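Local coordinates for protein methylenetetrahydrofolate--tRNA-(uracil-5-)-methyltransferase TrmFO (Thermus thermophilus, PDB 3G5S) that catalyses the folate- and FAD-dependent methylation of uridine 54 in tRNA to 5-methyluridine, probably using NADH or NADPH as reductant, at residues V164-S168 and I169-K173; L323-R326 and E327-G330. All coordinates share one frame; numbering follows the deposited sequence.

Interaction 1: V164-S168 and I169-K173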
ATOM      1  N   VAL A 164      13.285   3.052  -4.273  1.00 10.76           N
ATOM      2  CA  VAL A 164      14.222   2.101  -4.861  1.00 11.34           C
ATOM      3  C   VAL A 164      14.800   1.187  -3.792  1.00 11.03           C
ATOM      4  O   VAL A 164      14.818   1.511  -2.602  1.00 11.38           O
ATOM      5  CB  VAL A 164      15.374   2.804  -5.612  1.00 11.96           C
ATOM      6  CG1 VAL A 164      14.824   3.699  -6.710  1.00 13.11           C
ATOM      7  CG2 VAL A 164      16.246   3.602  -4.664  1.00 13.18           C
ATOM      8  N   LEU A 165      15.268   0.032  -4.239  1.00 11.43           N
ATOM      9  CA  LEU A 165      15.944  -0.918  -3.377  1.00 12.77           C
ATOM     10  C   LEU A 165      17.365  -0.435  -3.107  1.00 12.21           C
ATOM     11  O   LEU A 165      18.122  -0.167  -4.036  1.00 13.10           O
ATOM     12  CB  LEU A 165      15.973  -2.284  -4.061  1.00 14.67           C
ATOM     13  CG  LEU A 165      16.349  -3.498  -3.214  1.00 16.77           C
ATOM     14  CD1 LEU A 165      15.239  -3.794  -2.223  1.00 18.00           C
ATOM     15  CD2 LEU A 165      16.607  -4.705  -4.101  1.00 18.56           C
ATOM     16  N   TYR A 166      17.734  -0.341  -1.836  1.00 12.55           N
ATOM     17  CA  TYR A 166      19.031   0.208  -1.463  1.00 13.32           C
ATOM     18  C   TYR A 166      20.201  -0.481  -2.162  1.00 13.40           C
ATOM     19  O   TYR A 166      21.124   0.181  -2.647  1.00 13.81           O
ATOM     20  CB  TYR A 166      19.220   0.137   0.052  1.00 14.69           C
ATOM     21  CG  TYR A 166      20.516   0.745   0.532  1.00 16.29           C
ATOM     22  CD1 TYR A 166      20.639   2.119   0.713  1.00 17.04           C
ATOM     23  CD2 TYR A 166      21.620  -0.051   0.796  1.00 18.00           C
ATOM     24  CE1 TYR A 166      21.827   2.682   1.148  1.00 18.73           C
ATOM     25  CE2 TYR A 166      22.808   0.503   1.235  1.00 19.59           C
ATOM     26  CZ  TYR A 166      22.906   1.868   1.409  1.00 19.77           C
ATOM     27  OH  TYR A 166      24.087   2.429   1.846  1.00 22.38           O
ATOM     28  N   GLU A 167      20.161  -1.809  -2.219  1.00 14.33           N
ATOM     29  CA  GLU A 167      21.263  -2.568  -2.794  1.00 16.53           C
ATOM     30  C   GLU A 167      21.460  -2.288  -4.282  1.00 16.16           C
ATOM     31  O   GLU A 167      22.500  -2.618  -4.845  1.00 17.48           O
ATOM     32  CB  GLU A 167      21.063  -4.065  -2.552  1.00 18.94           C
ATOM     33  CG  GLU A 167      20.073  -4.723  -3.494  1.00 22.32           C
ATOM     34  CD  GLU A 167      20.086  -6.237  -3.391  1.00 26.98           C
ATOM     35  OE1 GLU A 167      20.367  -6.756  -2.291  1.00 27.31           O
ATOM     36  OE2 GLU A 167      19.813  -6.910  -4.409  1.00 31.01           O
ATOM     37  N   SER A 168      20.466  -1.675  -4.921  1.00 14.77           N
ATOM     38  CA  SER A 168      20.548  -1.383  -6.349  1.00 14.80           C
ATOM     39  C   SER A 168      21.167  -0.018  -6.635  1.00 14.39           C
ATOM     40  O   SER A 168      21.362   0.340  -7.791  1.00 16.18           O
ATOM     41  CB  SER A 168      19.174  -1.497  -7.017  1.00 14.51           C
ATOM     42  OG  SER A 168      18.336  -0.393  -6.706  1.00 14.41           O
ATOM     43  N   ILE A 169      21.476   0.736  -5.582  1.00 13.32           N
ATOM     44  CA  ILE A 169      22.120   2.033  -5.725  1.00 13.84           C
ATOM     45  C   ILE A 169      23.636   1.884  -5.858  1.00 14.86           C
ATOM     46  O   ILE A 169      24.261   1.114  -5.126  1.00 16.22           O
ATOM     47  CB  ILE A 169      21.819   2.932  -4.509  1.00 13.94           C
ATOM     48  CG1 ILE A 169      20.308   3.099  -4.321  1.00 14.36           C
ATOM     49  CG2 ILE A 169      22.503   4.285  -4.664  1.00 14.77           C
ATOM     50  CD1 ILE A 169      19.926   3.768  -3.006  1.00 15.32           C
ATOM     51  N   ASP A 170      24.217   2.615  -6.804  1.00 14.93           N
ATOM     52  CA  ASP A 170      25.665   2.682  -6.948  1.00 15.99           C
ATOM     53  C   ASP A 170      26.186   3.762  -6.014  1.00 15.74           C
ATOM     54  O   ASP A 170      26.153   4.952  -6.338  1.00 15.66           O
ATOM     55  CB  ASP A 170      26.036   2.978  -8.401  1.00 16.21           C
ATOM     56  CG  ASP A 170      27.523   3.200  -8.604  1.00 17.70           C
ATOM     57  OD1 ASP A 170      28.313   3.025  -7.652  1.00 18.19           O
ATOM     58  OD2 ASP A 170      27.902   3.554  -9.741  1.00 20.01           O
ATOM     59  N   LEU A 171      26.658   3.340  -4.846  1.00 16.03           N
ATOM     60  CA  LEU A 171      27.043   4.275  -3.796  1.00 17.45           C
ATOM     61  C   LEU A 171      28.274   5.111  -4.145  1.00 17.55           C
ATOM     62  O   LEU A 171      28.546   6.118  -3.495  1.00 19.39           O
ATOM     63  CB  LEU A 171      27.245   3.541  -2.470  1.00 18.78           C
ATOM     64  CG  LEU A 171      26.002   2.834  -1.923  1.00 20.76           C
ATOM     65  CD1 LEU A 171      26.367   1.953  -0.741  1.00 21.67           C
ATOM     66  CD2 LEU A 171      24.923   3.839  -1.538  1.00 20.69           C
ATOM     67  N   THR A 172      29.013   4.711  -5.174  1.00 17.82           N
ATOM     68  CA  THR A 172      30.190   5.483  -5.563  1.00 18.30           C
ATOM     69  C   THR A 172      29.801   6.814  -6.204  1.00 18.13           C
ATOM     70  O   THR A 172      30.656   7.664  -6.447  1.00 19.93           O
ATOM     71  CB  THR A 172      31.113   4.712  -6.533  1.00 19.59           C
ATOM     72  OG1 THR A 172      30.481   4.599  -7.815  1.00 20.21           O
ATOM     73  CG2 THR A 172      31.447   3.322  -5.993  1.00 21.27           C
ATOM     74  N   LYS A 173      28.513   6.991  -6.481  1.00 16.54           N
ATOM     75  CA  LYS A 173      28.035   8.215  -7.111  1.00 16.84           C
ATOM     76  C   LYS A 173      27.145   9.028  -6.174  1.00 17.27           C
ATOM     77  O   LYS A 173      26.455   9.960  -6.601  1.00 19.10           O
ATOM     78  CB  LYS A 173      27.303   7.891  -8.414  1.00 17.80           C
ATOM     79  CG  LYS A 173      28.229   7.327  -9.485  1.00 20.98           C
ATOM     80  CD  LYS A 173      27.478   6.921 -10.741  1.00 22.52           C
ATOM     81  CE  LYS A 173      28.417   6.282 -11.755  1.00 24.05           C
ATOM     82  NZ  LYS A 173      29.513   7.205 -12.166  1.00 26.27           N
TER
HETATM   83  O   HOH W   1      23.905   0.116  -2.515  1.00 19.81           O
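Two torsions bring Y166 and I169 together. The tyrosine CG stands opposite its own backbone N (chi1 -177°), and I169 CG1 lies beside its own N and opposite its carbonyl carbon (chi1 -57°). The setting is a 3-10 turn, residues 166-168, which ends strand 163-165 of the antiparallel sheet. The turn is closed by the bond from I169 N to Y166 O, 3.0 Å long and nearly straight at the hydrogen. The amide reaches this oxygen from above the carbonyl plane. A water donates to Y166 O and also to I169 O, so it bridges the two carbonyls.

I169 is buried and carries most of the apolar contact. Its CD1 lies 4.1 Å from Y166 CD1 and 4.0 Å from V164 CG2, and its side chain crosses each of the other two at about a right angle. I169 thus touches both V164 of the strand and Y166 of the turn. Further on, the side chain of L171 crosses the outer end of the tyrosine. L171 CD1 is 3.5 Å from Y166 OH, and both leucine methyls also touch CZ. Y166, I169 and L171 all rest on L187 of strand 187-191, and the Y166 ring also meets that of W272.

Polar side chains add bonds within each half. S168 OG donates to L165 O in the carbonyl plane, on a lone pair, while S168 N donates to the same oxygen. The hydroxyl is also hydrogen-bonded to E300 N. At the far end D170 forms an Asx turn: its OD1 accepts T172 N at 3.1 Å from above the carboxylate plane, and T172 OG1 at 2.7 Å from the same face, on the syn side.

Interaction 2: L323-R326 and E327-G330. With EDO (1,2-ethanediol), chain E.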
ATOM      1  N   LEU A 323      -2.802  -4.541  12.943  1.00  9.06           N
ATOM      2  CA  LEU A 323      -3.823  -3.630  12.402  1.00  9.44           C
ATOM      3  C   LEU A 323      -4.783  -3.077  13.463  1.00  9.65           C
ATOM      4  O   LEU A 323      -5.737  -2.365  13.142  1.00  9.95           O
ATOM      5  CB  LEU A 323      -4.571  -4.219  11.207  1.00  9.61           C
ATOM      6  CG  LEU A 323      -3.665  -4.597  10.036  1.00 10.60           C
ATOM      7  CD1 LEU A 323      -4.467  -5.290   8.958  1.00 11.13           C
ATOM      8  CD2 LEU A 323      -2.933  -3.370   9.489  1.00 12.92           C
ATOM      9  N   GLU A 324      -4.503  -3.378  14.727  1.00  9.74           N
ATOM     10  CA  GLU A 324      -5.228  -2.770  15.833  1.00  9.91           C
ATOM     11  C   GLU A 324      -4.650  -1.393  16.128  1.00  9.93           C
ATOM     12  O   GLU A 324      -3.432  -1.202  16.126  1.00 10.71           O
ATOM     13  CB  GLU A 324      -5.112  -3.667  17.069  1.00 10.87           C
ATOM     14  CG  GLU A 324      -6.048  -3.292  18.204  1.00 12.06           C
ATOM     15  CD  GLU A 324      -5.996  -4.271  19.375  1.00 13.87           C
ATOM     16  OE1 GLU A 324      -5.052  -5.091  19.471  1.00 15.81           O
ATOM     17  OE2 GLU A 324      -6.916  -4.216  20.214  1.00 13.39           O
ATOM     18  N   PHE A 325      -5.527  -0.431  16.386  1.00  9.93           N
ATOM     19  CA  PHE A 325      -5.082   0.893  16.796  1.00 10.21           C
ATOM     20  C   PHE A 325      -4.338   0.802  18.119  1.00 10.94           C
ATOM     21  O   PHE A 325      -4.832   0.212  19.088  1.00 12.15           O
ATOM     22  CB  PHE A 325      -6.271   1.842  16.949  1.00 10.64           C
ATOM     23  CG  PHE A 325      -6.799   2.402  15.646  1.00 10.61           C
ATOM     24  CD1 PHE A 325      -7.625   1.651  14.820  1.00 10.84           C
ATOM     25  CD2 PHE A 325      -6.499   3.700  15.266  1.00 11.76           C
ATOM     26  CE1 PHE A 325      -8.128   2.178  13.639  1.00 11.67           C
ATOM     27  CE2 PHE A 325      -7.002   4.228  14.087  1.00 12.37           C
ATOM     28  CZ  PHE A 325      -7.816   3.471  13.276  1.00 11.95           C
ATOM     29  N   ARG A 326      -3.167   1.420  18.162  1.00 11.77           N
ATOM     30  CA  ARG A 326      -2.328   1.407  19.353  1.00 13.14           C
ATOM     31  C   ARG A 326      -3.045   1.992  20.567  1.00 13.91           C
ATOM     32  O   ARG A 326      -2.830   1.542  21.690  1.00 16.19           O
ATOM     33  CB  ARG A 326      -1.031   2.188  19.112  1.00 14.47           C
ATOM     34  CG  ARG A 326      -0.173   1.691  17.954  1.00 16.53           C
ATOM     35  CD  ARG A 326       1.050   2.589  17.793  1.00 18.36           C
ATOM     36  NE  ARG A 326       1.809   2.326  16.573  1.00 19.66           N
ATOM     37  CZ  ARG A 326       2.783   1.432  16.485  1.00 20.79           C
ATOM     38  NH1 ARG A 326       3.109   0.699  17.545  1.00 23.57           N
ATOM     39  NH2 ARG A 326       3.420   1.270  15.334  1.00 20.45           N
ATOM     40  N   GLU A 327      -3.888   2.995  20.333  1.00 13.53           N
ATOM     41  CA  GLU A 327      -4.556   3.706  21.416  1.00 14.54           C
ATOM     42  C   GLU A 327      -6.074   3.516  21.408  1.00 14.23           C
ATOM     43  O   GLU A 327      -6.806   4.287  22.026  1.00 15.91           O
ATOM     44  CB  GLU A 327      -4.222   5.199  21.364  1.00 17.20           C
ATOM     45  CG  GLU A 327      -2.736   5.518  21.430  1.00 20.18           C
ATOM     46  CD  GLU A 327      -2.077   5.014  22.696  1.00 24.40           C
ATOM     47  OE1 GLU A 327      -2.754   4.966  23.743  1.00 26.40           O
ATOM     48  OE2 GLU A 327      -0.876   4.679  22.650  1.00 27.37           O
ATOM     49  N   ALA A 328      -6.549   2.494  20.708  1.00 12.60           N
ATOM     50  CA  ALA A 328      -7.971   2.170  20.719  1.00 12.58           C
ATOM     51  C   ALA A 328      -8.143   0.665  20.620  1.00 12.80           C
ATOM     52  O   ALA A 328      -8.256   0.099  19.533  1.00 12.26           O
ATOM     53  CB  ALA A 328      -8.716   2.894  19.606  1.00 13.59           C
ATOM     54  N   GLU A 329      -8.142   0.015  21.777  1.00 13.67           N
ATOM     55  CA  GLU A 329      -8.242  -1.435  21.832  1.00 14.67           C
ATOM     56  C   GLU A 329      -9.518  -1.911  21.147  1.00 12.63           C
ATOM     57  O   GLU A 329     -10.588  -1.342  21.350  1.00 13.58           O
ATOM     58  CB  GLU A 329      -8.216  -1.904  23.288  1.00 18.25           C
ATOM     59  CG  GLU A 329      -8.101  -3.408  23.466  1.00 24.22           C
ATOM     60  CD  GLU A 329      -7.902  -3.811  24.916  1.00 28.07           C
ATOM     61  OE1 GLU A 329      -7.834  -2.910  25.782  1.00 29.73           O
ATOM     62  OE2 GLU A 329      -7.813  -5.027  25.191  1.00 30.46           O
ATOM     63  N   GLY A 330      -9.396  -2.954  20.334  1.00 11.91           N
ATOM     64  CA  GLY A 330     -10.542  -3.532  19.665  1.00 11.66           C
ATOM     65  C   GLY A 330     -11.049  -2.738  18.481  1.00 11.01           C
ATOM     66  O   GLY A 330     -12.104  -3.050  17.942  1.00 11.36           O
TER
HETATM   67  C1  EDO E 447      -2.819  -2.345  21.751  1.00 24.57           C
HETATM   68  O1  EDO E 447      -2.048  -1.195  22.119  1.00 25.76           O
HETATM   69  C2  EDO E 447      -3.985  -1.913  20.872  1.00 24.21           C
HETATM   70  O2  EDO E 447      -4.865  -1.062  21.618  1.00 22.63           O
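A glutamate carboxylate reaches across a type I beta turn, F325 to A328, to take a backbone amide beyond it. E324 OE2 accepts G330 N at 2.8 Å, with 169° at the hydrogen. The oxygen uses its anti lone pair, the one turned away from OE1. The glutamate can span the gap because CG lies opposite its backbone N (chi1 -168°) and the chain is extended beyond it. The same OE2 also lies against E329, 3.6 Å from CG. With an alanine here, G330 N would probably be left without its carboxylate acceptor, and E329 CG would lose its neighbour.

The two carboxylates do not meet: E324 OE2 and E329 OE2 are 5.1 Å apart. Their likely repulsion is probably eased by K360 of helix 343-361, which forms a salt bridge with E329 OE2 and touches E324.

At the turn itself, A328 N donates to F325 O. The bond is long, 3.3 Å, and the amide stands well above the carbonyl plane. F325 CB meets A328 CB at 3.8 Å. The buried F325 ring leads away from the bend and stacks with F149. A 1,2-ethanediol, probably from the crystallisation liquor, lies beside the glutamate. Its O1 donates to R326 O at 2.9 Å, and its C2 packs 3.4 Å from E324 CD.

G330 has a phi of 76°, a backbone shape that glycine adopts more easily than most other residues. The chain then enters strand 331-333 at the edge of the parallel, Rossmann-type sheet. The bend itself is a type I beta turn from F325 to A328.

Both contacts are local, between neighbouring residues, and both are partly buried. They share no elements: their nearest atoms are about 21 Å apart. Interaction 1 belongs to the antiparallel sheet and follows its strand 163-165. Interaction 2 leads into strand 331-333 of the parallel sheet. Each has two buried residues, V164 and I169 in one, F325 and G330 in the other. The chemistry differs. Interaction 1 joins aliphatic groups and a tyrosine around a 3-10 turn, and its polar bonds come from backbone amides, a bridging water and the small side chains of S168, D170 and T172. Interaction 2 relies on a long acidic side chain spanning a bend, with E329 paired to K360. Neither contact lies at an annotated site.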